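Local coordinates for protein Rho guanine nucleotide exchange factor 12 (Homo sapiens, PDB 1TXD) that acts as a guanine nucleotide exchange factor for the small GTPase RhoA, represented here by its catalytic DH domain and the adjoining PH domain, at residues E103-L106 / T107-S110; E225-Q228 / R229-D232; V264-V267 / N268-K271; K136-Q139 / K140-S143; V211-A214 / V215-A218. The protein carries 1 engineered substitution. All coordinates share one frame; numbering follows the deposited sequence.

Interaction 1: residues E103-L106 / T107-S110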
loop_
_atom_site.group_PDB
_atom_site.type_symbol
_atom_site.label_atom_id
_atom_site.label_comp_id
_atom_site.label_asym_id
_atom_site.label_seq_id
_atom_site.Cartn_x
_atom_site.Cartn_y
_atom_site.Cartn_z
ATOM N N GLU A 103 0.446 -18.204 -24.527
ATOM C CA GLU A 103 1.457 -18.969 -23.836
ATOM C C GLU A 103 2.512 -18.041 -23.246
ATOM O O GLU A 103 3.018 -18.287 -22.157
ATOM C CB GLU A 103 2.095 -20.007 -24.781
ATOM C CG GLU A 103 2.724 -21.192 -24.064
ATOM C CD GLU A 103 1.717 -22.026 -23.273
ATOM O OE1 GLU A 103 0.750 -22.552 -23.889
ATOM O OE2 GLU A 103 1.897 -22.169 -22.042
ATOM N N ASP A 104 2.818 -16.967 -23.968
ATOM C CA ASP A 104 3.758 -15.964 -23.478
ATOM C C ASP A 104 3.181 -15.262 -22.248
ATOM O O ASP A 104 3.841 -15.111 -21.265
ATOM C CB ASP A 104 4.095 -14.951 -24.561
ATOM C CG ASP A 104 4.553 -15.604 -25.815
ATOM O OD1 ASP A 104 5.545 -16.358 -25.762
ATOM O OD2 ASP A 104 3.950 -15.448 -26.895
ATOM N N LEU A 105 1.916 -14.899 -22.319
ATOM C CA LEU A 105 1.227 -14.286 -21.198
ATOM C C LEU A 105 1.211 -15.186 -19.982
ATOM O O LEU A 105 1.321 -14.714 -18.852
ATOM C CB LEU A 105 -0.194 -13.928 -21.598
ATOM C CG LEU A 105 -0.327 -12.894 -22.715
ATOM C CD1 LEU A 105 -1.774 -12.756 -23.008
ATOM C CD2 LEU A 105 0.243 -11.557 -22.328
ATOM N N LEU A 106 1.115 -16.483 -20.216
ATOM C CA LEU A 106 1.187 -17.455 -19.147
ATOM C C LEU A 106 2.596 -17.590 -18.548
ATOM O O LEU A 106 2.730 -17.785 -17.352
ATOM C CB LEU A 106 0.653 -18.822 -19.619
ATOM C CG LEU A 106 -0.879 -18.892 -19.654
ATOM C CD1 LEU A 106 -1.390 -20.319 -20.066
ATOM C CD2 LEU A 106 -1.516 -18.453 -18.324
ATOM N N THR A 107 3.629 -17.486 -19.371
ATOM C CA THR A 107 5.015 -17.401 -18.889
ATOM C C THR A 107 5.313 -16.123 -18.069
ATOM O O THR A 107 6.073 -16.170 -17.076
ATOM C CB THR A 107 5.974 -17.506 -20.107
ATOM O OG1 THR A 107 5.800 -18.788 -20.721
ATOM C CG2 THR A 107 7.421 -17.543 -19.672
ATOM N N TRP A 108 4.723 -14.989 -18.482
ATOM C CA TRP A 108 4.969 -13.705 -17.866
ATOM C C TRP A 108 4.233 -13.559 -16.532
ATOM O O TRP A 108 4.784 -12.999 -15.575
ATOM C CB TRP A 108 4.571 -12.551 -18.806
ATOM C CG TRP A 108 5.292 -12.573 -20.082
ATOM C CD1 TRP A 108 6.480 -13.175 -20.320
ATOM C CD2 TRP A 108 4.894 -11.966 -21.324
ATOM N NE1 TRP A 108 6.844 -13.005 -21.633
ATOM C CE2 TRP A 108 5.900 -12.254 -22.267
ATOM C CE3 TRP A 108 3.804 -11.202 -21.730
ATOM C CZ2 TRP A 108 5.840 -11.820 -23.601
ATOM C CZ3 TRP A 108 3.741 -10.773 -23.054
ATOM C CH2 TRP A 108 4.759 -11.084 -23.972
ATOM N N PHE A 109 3.024 -14.116 -16.463
ATOM C CA PHE A 109 2.076 -13.796 -15.401
ATOM C C PHE A 109 1.509 -14.974 -14.628
ATOM O O PHE A 109 0.559 -14.798 -13.845
ATOM C CB PHE A 109 0.904 -12.980 -16.005
ATOM C CG PHE A 109 1.331 -11.681 -16.620
ATOM C CD1 PHE A 109 2.032 -10.744 -15.869
ATOM C CD2 PHE A 109 1.020 -11.379 -17.950
ATOM C CE1 PHE A 109 2.427 -9.557 -16.427
ATOM C CE2 PHE A 109 1.412 -10.206 -18.513
ATOM C CZ PHE A 109 2.110 -9.268 -17.751
ATOM N N SER A 110 2.065 -16.169 -14.832
ATOM C CA SER A 110 1.762 -17.333 -13.987
ATOM C C SER A 110 3.043 -18.081 -13.618
ATOM O O SER A 110 4.123 -17.816 -14.155
ATOM C CB SER A 110 0.787 -18.291 -14.705
ATOM O OG SER A 110 1.395 -18.801 -15.867
#
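Trp-108 lays its indole against the preceding turn of helix 102-109. Asp-104 CB stands over the six-membered ring as a CH-pi contact, 4.0 Å from the Trp-108 ring centroid and 22° off the normal. The Trp-108 CG lies beside its backbone N (chi1 -59°), which folds the indole back toward Asp-104. Apolar contact comes from Leu-105: its CD2 methyl is 3.6 Å from Trp-108 CE3 and 4.2 Å from Phe-109 CE2, so one branch touches two aromatic side chains.

Among the hydrogen bonds, Glu-103 O takes two donors from the same residue, Thr-107 N at 3.0 Å and Thr-107 OG1 at 3.2 Å, which arrive from opposite faces of the carbonyl plane. Trp-108 N reaches Asp-104 O at 2.9 Å, and Phe-109 N reaches Leu-105 O at 3.0 Å. Ser-110 then leaves helical geometry.

The charged ends pair with residues outside the segments: Glu-103 with Lys-196 and Asp-104 with Arg-92, both as salt bridges. Within the DH bundle, Trp-108 packs on helices 72-90 and 20-57, while Leu-105 and Phe-109 rest on helix 191-230.

Interaction 2: residues E225-Q228 / R229-D232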
loop_
_atom_site.group_PDB
_atom_site.type_symbol
_atom_site.label_atom_id
_atom_site.label_comp_id
_atom_site.label_asym_id
_atom_site.label_seq_id
_atom_site.Cartn_x
_atom_site.Cartn_y
_atom_site.Cartn_z
ATOM N N GLU A 225 3.199 3.609 13.145
ATOM C CA GLU A 225 4.587 4.054 13.332
ATOM C C GLU A 225 4.626 5.571 13.542
ATOM O O GLU A 225 5.473 6.132 14.257
ATOM C CB GLU A 225 5.383 3.664 12.076
ATOM C CG GLU A 225 6.855 3.837 12.185
ATOM C CD GLU A 225 7.557 3.218 10.979
ATOM O OE1 GLU A 225 7.566 1.977 10.877
ATOM O OE2 GLU A 225 8.082 3.973 10.140
ATOM N N ASP A 226 3.703 6.223 12.850
ATOM C CA ASP A 226 3.431 7.653 12.976
ATOM C C ASP A 226 2.846 7.954 14.350
ATOM O O ASP A 226 3.275 8.886 15.019
ATOM C CB ASP A 226 2.414 8.099 11.903
ATOM C CG ASP A 226 2.310 9.619 11.802
ATOM O OD1 ASP A 226 3.344 10.274 11.485
ATOM O OD2 ASP A 226 1.236 10.222 12.036
ATOM N N TYR A 227 1.846 7.172 14.764
ATOM C CA TYR A 227 1.266 7.386 16.083
ATOM C C TYR A 227 2.352 7.156 17.129
ATOM O O TYR A 227 2.539 7.980 18.013
ATOM C CB TYR A 227 0.081 6.462 16.286
ATOM C CG TYR A 227 -1.093 6.749 15.388
ATOM C CD1 TYR A 227 -1.223 7.950 14.681
ATOM C CD2 TYR A 227 -2.101 5.839 15.283
ATOM C CE1 TYR A 227 -2.328 8.190 13.845
ATOM C CE2 TYR A 227 -3.203 6.070 14.484
ATOM C CZ TYR A 227 -3.324 7.243 13.773
ATOM O OH TYR A 227 -4.466 7.412 12.995
ATOM N N GLN A 228 3.122 6.078 16.985
ATOM C CA GLN A 228 4.192 5.763 17.946
ATOM C C GLN A 228 5.225 6.863 18.049
ATOM O O GLN A 228 5.877 7.017 19.092
ATOM C CB GLN A 228 4.907 4.443 17.595
ATOM C CG GLN A 228 6.048 4.007 18.591
ATOM C CD GLN A 228 5.549 3.756 20.035
ATOM O OE1 GLN A 228 4.363 3.893 20.328
ATOM N NE2 GLN A 228 6.465 3.399 20.923
ATOM N N ARG A 229 5.380 7.628 16.976
ATOM C CA ARG A 229 6.360 8.726 16.959
ATOM C C ARG A 229 5.808 9.918 17.740
ATOM O O ARG A 229 6.494 10.493 18.565
ATOM C CB ARG A 229 6.683 9.126 15.513
ATOM C CG ARG A 229 7.936 9.960 15.327
ATOM C CD ARG A 229 8.151 10.435 13.875
ATOM N NE ARG A 229 6.900 10.873 13.250
ATOM C CZ ARG A 229 6.267 12.023 13.509
ATOM N NH1 ARG A 229 6.764 12.909 14.371
ATOM N NH2 ARG A 229 5.120 12.297 12.893
ATOM N N ARG A 230 4.541 10.244 17.495
ATOM C CA ARG A 230 3.873 11.389 18.132
ATOM C C ARG A 230 3.502 11.160 19.624
ATOM O O ARG A 230 3.154 12.099 20.343
ATOM C CB ARG A 230 2.630 11.772 17.301
ATOM C CG ARG A 230 2.982 12.148 15.839
ATOM C CD ARG A 230 1.865 12.838 15.067
ATOM N NE ARG A 230 0.668 11.995 14.966
ATOM C CZ ARG A 230 -0.594 12.436 14.953
ATOM N NH1 ARG A 230 -0.872 13.732 15.044
ATOM N NH2 ARG A 230 -1.597 11.569 14.854
ATOM N N LEU A 231 3.602 9.906 20.070
ATOM C CA LEU A 231 3.310 9.499 21.447
ATOM C C LEU A 231 4.167 10.264 22.461
ATOM O O LEU A 231 5.393 10.282 22.363
ATOM C CB LEU A 231 3.527 7.977 21.590
ATOM C CG LEU A 231 3.021 7.214 22.825
ATOM C CD1 LEU A 231 1.515 6.926 22.717
ATOM C CD2 LEU A 231 3.818 5.909 23.049
ATOM N N ASP A 232 3.497 10.879 23.438
ATOM C CA ASP A 232 4.127 11.758 24.431
ATOM C C ASP A 232 3.921 11.213 25.853
ATOM O O ASP A 232 2.867 11.419 26.461
ATOM C CB ASP A 232 3.551 13.184 24.315
ATOM C CG ASP A 232 4.132 14.153 25.346
ATOM O OD1 ASP A 232 5.139 13.816 26.003
ATOM O OD2 ASP A 232 3.648 15.288 25.550
#
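Glu-225 enters the contact through its backbone, its O taking a weak hydrogen bond from Arg-229 N at 3.1 Å as the long helix 191-230 approaches its end.

Asp-226 follows as the charged centre. Its carboxylate is shared by two consecutive arginines, making a small salt-bridge network. Arg-229 NH2 gives OD1 of Asp-226 a hydrogen bond of 3.0 Å that keeps near the guanidinium plane but meets the oxygen from above the carboxylate, 40° out of its plane. The Asp-226 CG is anti to the backbone N (chi1 -168°), a setting that brings the two oxygens round to the arginines one turn on. Arg-230 NE is 3.5 Å from Asp-226 OD2; here the charges attract, yet no N-H is aimed at the oxygen. The backbone bond from Arg-230 N to Asp-226 O, 3.1 Å long, completes the turn.

Tyr-227 runs alongside Arg-230 with the two side chains pointing the same way. Arg-230 NH2 is 3.6 Å from Tyr-227 CE1, and the ring and guanidinium planes stand 41° apart.

Gln-228 sets OE1 3.4 Å from Leu-231 CD2, while the same amide is hydrogen-bonded to the backbone of Leu-250 and Leu-252.

Leu-231 is where helical geometry stops, and strand 231-232 runs parallel to strand 293-295. Tyr-227 touches Tyr-276 and Leu-278 of strand 275-280, so the helix that leaves the DH domain ends docked on the sheet of the PH domain.

Interaction 3: residues V264-V267 / N268-K271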
loop_
_atom_site.group_PDB
_atom_site.type_symbol
_atom_site.label_atom_id
_atom_site.label_comp_id
_atom_site.label_asym_id
_atom_site.label_seq_id
_atom_site.Cartn_x
_atom_site.Cartn_y
_atom_site.Cartn_z
ATOM N N VAL A 264 -15.041 10.242 23.600
ATOM C CA VAL A 264 -15.054 11.212 24.692
ATOM C C VAL A 264 -14.814 10.406 25.982
ATOM O O VAL A 264 -14.947 9.178 25.973
ATOM C CB VAL A 264 -16.402 11.987 24.694
ATOM C CG1 VAL A 264 -16.658 12.726 26.010
ATOM C CG2 VAL A 264 -16.442 12.965 23.520
ATOM N N TRP A 265 -14.413 11.064 27.069
ATOM C CA TRP A 265 -14.220 10.368 28.346
ATOM C C TRP A 265 -14.848 11.133 29.503
ATOM O O TRP A 265 -14.245 12.069 30.040
ATOM C CB TRP A 265 -12.735 10.117 28.634
ATOM C CG TRP A 265 -12.487 9.346 29.917
ATOM C CD1 TRP A 265 -13.417 8.690 30.685
ATOM C CD2 TRP A 265 -11.226 9.153 30.574
ATOM N NE1 TRP A 265 -12.811 8.108 31.773
ATOM C CE2 TRP A 265 -11.465 8.372 31.729
ATOM C CE3 TRP A 265 -9.909 9.560 30.304
ATOM C CZ2 TRP A 265 -10.443 7.993 32.610
ATOM C CZ3 TRP A 265 -8.890 9.179 31.181
ATOM C CH2 TRP A 265 -9.168 8.405 32.319
ATOM N N LYS A 266 -16.061 10.720 29.878
ATOM C CA LYS A 266 -16.753 11.248 31.059
ATOM C C LYS A 266 -16.026 10.747 32.315
ATOM O O LYS A 266 -16.179 9.585 32.717
ATOM C CB LYS A 266 -18.231 10.812 31.056
ATOM C CG LYS A 266 -19.132 11.543 32.039
ATOM C CD LYS A 266 -20.517 10.896 32.100
ATOM C CE LYS A 266 -21.470 11.644 33.026
ATOM N NZ LYS A 266 -21.423 11.145 34.433
ATOM N N VAL A 267 -15.198 11.618 32.895
ATOM C CA VAL A 267 -14.478 11.310 34.134
ATOM C C VAL A 267 -15.411 11.603 35.320
ATOM O O VAL A 267 -15.548 10.780 36.227
ATOM C CB VAL A 267 -13.091 12.054 34.222
ATOM C CG1 VAL A 267 -13.235 13.574 34.409
ATOM C CG2 VAL A 267 -12.221 11.453 35.322
ATOM N N ASN A 268 -16.047 12.776 35.286
ATOM C CA ASN A 268 -17.170 13.123 36.160
ATOM C C ASN A 268 -18.321 13.656 35.307
ATOM O O ASN A 268 -18.219 13.732 34.077
ATOM C CB ASN A 268 -16.791 14.209 37.180
ATOM C CG ASN A 268 -15.444 13.968 37.845
ATOM O OD1 ASN A 268 -15.028 12.829 38.062
ATOM N ND2 ASN A 268 -14.766 15.056 38.195
ATOM N N ARG A 269 -19.411 14.037 35.963
ATOM C CA ARG A 269 -20.486 14.768 35.302
ATOM C C ARG A 269 -19.982 16.144 34.860
ATOM O O ARG A 269 -20.317 16.619 33.774
ATOM C CB ARG A 269 -21.678 14.945 36.245
ATOM C CG ARG A 269 -22.352 13.646 36.673
ATOM C CD ARG A 269 -23.521 13.841 37.628
ATOM N NE ARG A 269 -23.127 14.566 38.839
ATOM C CZ ARG A 269 -23.244 15.885 39.029
ATOM N NH1 ARG A 269 -23.731 16.684 38.082
ATOM N NH2 ARG A 269 -22.850 16.415 40.185
ATOM N N ASP A 270 -19.163 16.763 35.708
ATOM C CA ASP A 270 -18.650 18.111 35.464
ATOM C C ASP A 270 -17.582 18.167 34.354
ATOM O O ASP A 270 -17.537 19.136 33.593
ATOM C CB ASP A 270 -18.081 18.701 36.764
ATOM C CG ASP A 270 -19.124 18.827 37.861
ATOM O OD1 ASP A 270 -19.918 19.792 37.834
ATOM O OD2 ASP A 270 -19.221 18.008 38.797
ATOM N N LYS A 271 -16.738 17.136 34.257
ATOM C CA LYS A 271 -15.571 17.157 33.361
ATOM C C LYS A 271 -15.638 16.135 32.215
ATOM O O LYS A 271 -16.313 15.107 32.319
ATOM C CB LYS A 271 -14.288 16.941 34.177
ATOM C CG LYS A 271 -13.884 18.152 35.034
ATOM C CD LYS A 271 -13.525 17.778 36.483
ATOM C CE LYS A 271 -14.346 18.572 37.497
ATOM N NZ LYS A 271 -14.330 17.977 38.869
#
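Val-267 and Lys-271 meet where the chain turns out of strand 257-266. The CG1 methyl of Val-267 is 3.5 Å from Lys-271 CB, the two side chains crossing at a slant. That methyl sits between its own backbone N and carbonyl carbon (chi1 69°), which leaves it facing the returning chain, and it also lies close to the backbone N of Asn-268. The rest of Lys-271 leads away from the contact.

Asn-268 lies alongside Val-267 and points the same way, its CG 4.1 Å from Val-267 CG1. The backbone carbonyl of Asn-268 is met from the other segment by Lys-266, whose CG is 3.1 Å from Asn-268 O.

This is the connection between the first two strands of the PH domain, 257-266 and 275-280, which pair antiparallel. In phosphoinositide-binding relatives the corresponding loop often carries basic residues that hold the headgroup; here it is likewise rich in lysine and arginine, but no such ligand is present.

Lys-266 passes over this turn as an extended chain that bends only at its end (chi4 -90°). Its CE is 4.0 Å from Arg-269 CA, and its NZ lies 3.5 Å from Arg-269 CG, so the lysine runs beside the arginine in the same direction. Lys-266 NZ and Arg-269 NE remain 5.8 Å apart. At the strand end, Lys-266 also touches Glu-348, while Trp-265 is buried against Leu-349 of strand 344-350.

Interaction 4: residues K136-Q139 / K140-S143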
loop_
_atom_site.group_PDB
_atom_site.type_symbol
_atom_site.label_atom_id
_atom_site.label_comp_id
_atom_site.label_asym_id
_atom_site.label_seq_id
_atom_site.Cartn_x
_atom_site.Cartn_y
_atom_site.Cartn_z
ATOM N N LYS A 136 9.427 13.167 3.051
ATOM C CA LYS A 136 9.049 14.358 3.776
ATOM C C LYS A 136 9.916 14.645 4.979
ATOM O O LYS A 136 10.228 15.803 5.235
ATOM C CB LYS A 136 7.598 14.296 4.316
ATOM C CG LYS A 136 6.505 14.318 3.264
ATOM C CD LYS A 136 5.271 15.115 3.777
ATOM C CE LYS A 136 4.495 14.323 4.829
ATOM N NZ LYS A 136 3.422 15.142 5.570
ATOM N N SER A 137 10.280 13.602 5.739
ATOM C CA SER A 137 11.026 13.824 6.957
ATOM C C SER A 137 12.435 14.224 6.585
ATOM O O SER A 137 12.965 15.094 7.235
ATOM C CB SER A 137 10.977 12.649 7.966
ATOM O OG SER A 137 11.728 11.541 7.543
ATOM N N ARG A 138 13.032 13.676 5.547
ATOM C CA ARG A 138 14.391 14.176 5.165
ATOM C C ARG A 138 14.294 15.577 4.559
ATOM O O ARG A 138 15.174 16.377 4.748
ATOM C CB ARG A 138 15.147 13.226 4.272
ATOM C CG ARG A 138 15.402 11.773 4.788
ATOM C CD ARG A 138 15.837 11.670 6.190
ATOM N NE ARG A 138 17.057 12.349 6.513
ATOM C CZ ARG A 138 17.447 12.546 7.756
ATOM N NH1 ARG A 138 16.689 12.129 8.730
ATOM N NH2 ARG A 138 18.603 13.139 8.026
ATOM N N GLN A 139 13.201 15.915 3.868
ATOM C CA GLN A 139 13.081 17.255 3.303
ATOM C C GLN A 139 13.066 18.281 4.466
ATOM O O GLN A 139 13.677 19.394 4.385
ATOM C CB GLN A 139 11.786 17.390 2.442
ATOM C CG GLN A 139 11.953 16.667 1.101
ATOM C CD GLN A 139 10.758 16.669 0.235
ATOM O OE1 GLN A 139 9.626 16.317 0.659
ATOM N NE2 GLN A 139 10.969 17.086 -0.979
ATOM N N LYS A 140 12.381 17.875 5.543
ATOM C CA LYS A 140 12.100 18.698 6.693
ATOM C C LYS A 140 13.332 18.900 7.613
ATOM O O LYS A 140 13.465 19.944 8.248
ATOM C CB LYS A 140 10.918 18.068 7.464
ATOM C CG LYS A 140 10.556 18.744 8.784
ATOM C CD LYS A 140 9.737 17.790 9.723
ATOM C CE LYS A 140 10.115 17.984 11.221
ATOM N NZ LYS A 140 9.031 18.661 12.023
ATOM N N LYS A 141 14.236 17.926 7.636
ATOM C CA LYS A 141 15.355 17.935 8.542
ATOM C C LYS A 141 16.674 18.144 7.870
ATOM O O LYS A 141 17.605 18.542 8.532
ATOM C CB LYS A 141 15.503 16.595 9.202
ATOM C CG LYS A 141 14.538 16.292 10.283
ATOM C CD LYS A 141 14.367 14.750 10.255
ATOM C CE LYS A 141 13.787 14.274 11.461
ATOM N NZ LYS A 141 13.311 12.936 11.392
ATOM N N ASP A 142 16.788 17.835 6.576
ATOM C CA ASP A 142 18.113 17.872 5.894
ATOM C C ASP A 142 18.154 18.761 4.634
ATOM O O ASP A 142 17.804 18.300 3.518
ATOM C CB ASP A 142 18.517 16.464 5.498
ATOM C CG ASP A 142 19.845 16.423 4.820
ATOM O OD1 ASP A 142 20.583 17.448 4.688
ATOM O OD2 ASP A 142 20.257 15.374 4.403
ATOM N N SER A 143 18.653 19.984 4.789
ATOM C CA SER A 143 18.819 20.897 3.682
ATOM C C SER A 143 19.419 20.285 2.410
ATOM O O SER A 143 19.014 20.636 1.327
ATOM C CB SER A 143 19.714 22.079 4.084
ATOM O OG SER A 143 18.901 22.924 4.821
HETATM O O HOH W 1 14.158 10.741 9.055
#
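Ser-137, Arg-138 and Lys-141 are joined by one water at the end of helix 128-141. Arg-138 NH1 donates to it at 2.9 Å, the water lying at the edge of the guanidinium and in its plane. Bends at chi2 and chi3 of Arg-138 (-44° and -60°) curl the guanidinium back beside Lys-141. Lys-141 NZ gives the water a weaker bond at 3.3 Å. Ser-137 OG is 3.0 Å from the same water and is also hydrogen-bonded to Met-134 O, one turn back. By accepting from both cations, the water probably eases the repulsion between Arg-138 NH1 and Lys-141 NZ, 4.4 Å apart. The aliphatic part of Lys-141, extended beyond CG, passes Ser-137 O on its way to the water.

Backbone donors are satisfied unevenly. Lys-140 N bonds to Lys-136 O at 3.0 Å; Lys-141 N spreads weak bonds over Ser-137 O and Arg-138 O. Arg-138 O also receives Asp-142 N at 2.8 Å, closing the final turn. Arg-138 NH2 and Asp-142 OD2 are 4.6 Å apart, beyond a salt bridge; the other oxygen, OD1, caps Arg-144 N.

Asp-142 thus ends one helix and, as N-cap, begins the next, 143-154. Arg-138 and Gln-139 fold onto Phe-145 of that second helix, and Arg-138 and Asp-142 also touch the loop at Ile-59 and Leu-60 that follows helix 20-57.

Interaction 5: residues V211-A214 / V215-A218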
loop_
_atom_site.group_PDB
_atom_site.type_symbol
_atom_site.label_atom_id
_atom_site.label_comp_id
_atom_site.label_asym_id
_atom_site.label_seq_id
_atom_site.Cartn_x
_atom_site.Cartn_y
_atom_site.Cartn_z
ATOM N N VAL A 211 -0.785 -7.914 -4.057
ATOM C CA VAL A 211 -0.090 -6.663 -3.841
ATOM C C VAL A 211 -0.964 -5.735 -3.009
ATOM O O VAL A 211 -0.530 -5.242 -1.984
ATOM C CB VAL A 211 0.349 -6.054 -5.102
ATOM C CG1 VAL A 211 0.847 -4.589 -4.847
ATOM C CG2 VAL A 211 1.454 -6.925 -5.644
ATOM N N ASN A 212 -2.206 -5.555 -3.415
ATOM C CA ASN A 212 -3.150 -4.731 -2.646
ATOM C C ASN A 212 -3.281 -5.079 -1.169
ATOM O O ASN A 212 -3.592 -4.211 -0.358
ATOM C CB ASN A 212 -4.562 -4.749 -3.267
ATOM C CG ASN A 212 -4.702 -3.780 -4.442
ATOM O OD1 ASN A 212 -3.858 -2.890 -4.650
ATOM N ND2 ASN A 212 -5.746 -3.968 -5.236
ATOM N N GLN A 213 -3.111 -6.347 -0.818
ATOM C CA GLN A 213 -3.373 -6.786 0.551
ATOM C C GLN A 213 -2.135 -6.434 1.391
ATOM O O GLN A 213 -2.224 -6.015 2.525
ATOM C CB GLN A 213 -3.721 -8.293 0.537
ATOM C CG GLN A 213 -4.121 -8.937 1.842
ATOM C CD GLN A 213 -4.980 -8.041 2.720
ATOM O OE1 GLN A 213 -6.091 -7.673 2.329
ATOM N NE2 GLN A 213 -4.463 -7.681 3.905
ATOM N N ALA A 214 -0.968 -6.573 0.777
ATOM C CA ALA A 214 0.272 -6.186 1.395
ATOM C C ALA A 214 0.267 -4.685 1.636
ATOM O O ALA A 214 0.806 -4.225 2.624
ATOM C CB ALA A 214 1.472 -6.590 0.488
ATOM N N VAL A 215 -0.329 -3.926 0.722
ATOM C CA VAL A 215 -0.361 -2.467 0.810
ATOM C C VAL A 215 -1.203 -2.089 1.993
ATOM O O VAL A 215 -0.756 -1.318 2.825
ATOM C CB VAL A 215 -0.856 -1.764 -0.550
ATOM C CG1 VAL A 215 -1.289 -0.297 -0.337
ATOM C CG2 VAL A 215 0.276 -1.781 -1.638
ATOM N N LYS A 216 -2.396 -2.671 2.092
ATOM C CA LYS A 216 -3.276 -2.472 3.241
ATOM C C LYS A 216 -2.531 -2.782 4.562
ATOM O O LYS A 216 -2.448 -1.924 5.426
ATOM C CB LYS A 216 -4.542 -3.323 3.082
ATOM C CG LYS A 216 -5.641 -3.125 4.151
ATOM C CD LYS A 216 -6.976 -3.707 3.698
ATOM C CE LYS A 216 -7.979 -3.864 4.869
ATOM N NZ LYS A 216 -9.268 -4.571 4.468
ATOM N N GLU A 217 -1.951 -3.980 4.683
ATOM C CA GLU A 217 -1.184 -4.365 5.881
ATOM C C GLU A 217 -0.196 -3.264 6.183
ATOM O O GLU A 217 -0.152 -2.752 7.287
ATOM C CB GLU A 217 -0.514 -5.773 5.750
ATOM C CG GLU A 217 -1.259 -6.916 6.497
ATOM C CD GLU A 217 -1.331 -8.286 5.782
ATOM O OE1 GLU A 217 -0.296 -8.793 5.304
ATOM O OE2 GLU A 217 -2.427 -8.893 5.712
ATOM N N ALA A 218 0.566 -2.832 5.183
ATOM C CA ALA A 218 1.566 -1.806 5.392
ATOM C C ALA A 218 1.018 -0.400 5.718
ATOM O O ALA A 218 1.569 0.273 6.546
ATOM C CB ALA A 218 2.526 -1.741 4.202
#
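The amide of Gln-213 and the carboxylate of Glu-217 are the flat groups that meet, one turn apart; with their planes 49° to each other, neither lies flat on the other. Gln-213 NE2 gives Glu-217 OE2 a hydrogen bond of 3.0 Å and meets that oxygen from above the carboxylate plane, 57° out of it. Glu-217 OE2 in turn lies slightly out of the Gln-213 amide plane. With chi1 at -176° the Gln-213 side chain leaves the backbone pointing away from its N, and the bend at chi2 turns the amide forward to the glutamate.

Beneath this side-chain bond runs a backbone bond between the same two residues, Glu-217 N to Gln-213 O at 3.0 Å, so Gln-213 and Glu-217 are linked twice. Three further bonds repeat the spacing: Val-215 N to Val-211 O at 3.0 Å, Lys-216 N to Asn-212 O at 3.1 Å, and Ala-218 N to Ala-214 O at 2.9 Å. Lys-216 stretches away, its carbon chain fully extended.

A different side of the helix is apolar. Val-211 CG1 and Val-215 CG2 are 4.3 Å apart, and both valines lean on Met-171 of helix 169-186 and Cys-125 of helix 112-126. Ala-218 continues this line against Ser-126.

The pattern is that of an amphipathic alpha-helix with a polar i to i+4 glutamine-glutamate pair. Here it belongs to the long last helix of the DH bundle, which runs on toward the PH domain.

Overall arrangement
From the N terminus, the chain meets interaction 1, then 4, 5, 2 and 3. Each joins directly consecutive segments, so none closes a long loop, and none nests or crosses. Interactions 1 and 4 mark the ends of helices 102-109 and 128-141, on opposite sides of the chain's centre, about 43 Å apart between centres. Interaction 5, about 5 Å from that centre, lies on helix 191-230, which also carries interaction 2 at its far end, about 21 Å away between centres. That helix is the link between domains: interaction 2 hands it to the PH sheet, and interaction 3, its centre about 26 Å from that of interaction 2, turns a strand of that same sheet.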